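Superoxide dismutase [Ni] (Streptomyces coelicolor, PDB 1T6U) catalyses the dismutation of superoxide to hydrogen peroxide and molecular oxygen at a catalytic nickel centre. Local coordinates at the interface of chains A and B. Residues are numbered along the deposited sequence; one frame, centred on the assembly and turned at random. Chains: chain A/B, Superoxide dismutase [Ni].

The interface of chains A and B. Residues chain A 1-2, 4-6, 8; chain B 20, 23-24, 27, 43.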
# COMPACT_ATOMS: atom_id res chain seq x y z
N HIS A 1 10.96 -14.46 2.00
CA HIS A 1 10.59 -13.58 0.87
C HIS A 1 10.32 -12.19 1.43
O HIS A 1 10.16 -11.18 0.75
CB HIS A 1 9.34 -14.09 0.15
CG HIS A 1 8.13 -14.23 1.02
ND1 HIS A 1 8.25 -14.14 2.40
CD2 HIS A 1 6.81 -14.44 0.77
CE1 HIS A 1 7.04 -14.29 2.94
NE2 HIS A 1 6.15 -14.49 1.97
N CYS A 2 10.21 -12.20 2.76
CA CYS A 2 9.81 -11.02 3.53
C CYS A 2 10.98 -10.29 4.19
O CYS A 2 10.72 -9.32 4.89
CB CYS A 2 8.88 -11.49 4.64
SG CYS A 2 9.55 -12.94 5.44
N LEU A 4 12.99 -11.27 6.62
CA LEU A 4 13.24 -11.45 8.06
C LEU A 4 14.66 -11.90 8.36
O LEU A 4 15.30 -11.28 9.25
CB LEU A 4 12.23 -12.42 8.70
CG LEU A 4 12.56 -12.70 10.17
CD1 LEU A 4 12.43 -11.44 11.01
CD2 LEU A 4 11.68 -13.80 10.78
N PRO A 5 15.22 -12.91 7.72
CA PRO A 5 14.68 -13.77 6.68
C PRO A 5 13.74 -14.87 7.18
O PRO A 5 13.93 -15.41 8.28
CB PRO A 5 15.95 -14.40 6.06
CG PRO A 5 16.88 -14.49 7.24
CD PRO A 5 16.62 -13.27 8.08
N CYS A 6 12.74 -15.21 6.35
CA CYS A 6 11.85 -16.33 6.68
C CYS A 6 12.27 -17.63 6.04
O CYS A 6 11.80 -18.67 6.49
CB CYS A 6 10.41 -16.01 6.27
SG CYS A 6 10.15 -15.95 4.49
N VAL A 8 11.46 -18.70 3.10
CA VAL A 8 10.45 -19.16 2.16
C VAL A 8 10.54 -18.35 0.86
O VAL A 8 10.36 -17.14 0.86
CB VAL A 8 9.03 -19.04 2.74
CG1 VAL A 8 7.96 -19.49 1.76
CG2 VAL A 8 8.92 -19.89 3.99
N SER B 20 5.08 -18.80 5.10
CA SER B 20 6.02 -17.82 5.67
C SER B 20 5.57 -17.48 7.08
O SER B 20 6.45 -17.33 7.98
CB SER B 20 6.20 -16.61 4.74
OG SER B 20 5.12 -15.73 4.86
N ALA B 23 6.86 -20.30 9.23
CA ALA B 23 8.30 -20.23 9.30
C ALA B 23 8.77 -19.15 10.25
O ALA B 23 9.70 -19.34 11.04
CB ALA B 23 8.91 -19.98 7.93
N VAL B 24 8.11 -18.00 10.20
CA VAL B 24 8.43 -16.91 11.13
C VAL B 24 8.22 -17.36 12.56
O VAL B 24 9.09 -17.13 13.40
CB VAL B 24 7.65 -15.64 10.78
CG1 VAL B 24 7.86 -14.58 11.85
CG2 VAL B 24 8.13 -15.14 9.43
N LYS B 27 10.98 -19.43 13.59
CA LYS B 27 12.21 -18.65 13.86
C LYS B 27 12.18 -17.93 15.19
O LYS B 27 13.23 -17.69 15.84
CB LYS B 27 12.43 -17.65 12.71
CG LYS B 27 12.68 -18.31 11.36
CD LYS B 27 14.03 -18.19 10.77
CE LYS B 27 14.12 -18.66 9.31
NZ LYS B 27 15.09 -19.79 9.18
N ILE B 43 6.64 -8.66 10.51
CA ILE B 43 6.57 -9.37 9.26
C ILE B 43 5.50 -10.45 9.25
O ILE B 43 4.78 -10.61 8.26
CB ILE B 43 7.97 -9.93 8.94
CG1 ILE B 43 8.88 -8.79 8.50
CG2 ILE B 43 7.88 -11.06 7.94
CD1 ILE B 43 10.36 -9.16 8.56
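A:Leu4, A:Cys2 and A:Cys6, on the nickel-binding N-terminal loop (the nickel hook), rest on B:Ile43 and B:Val24, which project from helices 34-62 and 12-28 of the neighbouring subunit. B:Ile43 touches with both branches: its CG2 methyl presses against A:Cys2 CB at 3.5 Å, a tight fit, and meets the nickel ligand A:Cys2 SG at 3.6 Å, while its CD1 tip reaches A:Leu4 CA at 3.7 Å. A:Leu4, its CG anti to the backbone N (chi1 175°), sends CD2 to the two methyls of B:Val24, meeting CG2 at 4.0 Å; the side chains pass at a slant. B:Val24 CG2 also lies against A:Cys6 CB. Toward the start of helix 12-28, B:Ala23 CB and B:Ser20 CA receive A:Val8 CG2, 3.9 Å from B:Ala23 CB. Within the loop, A:Val8 N donates a fairly straight hydrogen bond to A:Cys6 SG (3.3 Å, 160° at H), which probably helps orient this sulfur and may temper its charge. On the rim, the bent chain of B:Lys27 brings CE to 3.4 Å from the carbonyl O of A:Pro5, which follows a cis peptide bond; a methylene makes this contact. At the opposite rim B:Ser20 meets the CE1/NE2 end of the A:His1 imidazole, part of the nickel site, obliquely from one side of its plane. NE2 lies 3.3 Å from B:Ser20 OG without a hydrogen bond; the shorter CE1-CB approach is doubtful. An alanine in place of A:His1 would probably open a gap beside B:Ser20 and take the imidazole from the nickel site, though the N-terminal amine would remain. No hydrogen bond crosses this patch; apolar packing predominates. In the homohexamer, the neighbouring subunit thus backs the loop whose A:His1, A:Cys2 and A:Cys6 bind nickel, probably steadying the redox site.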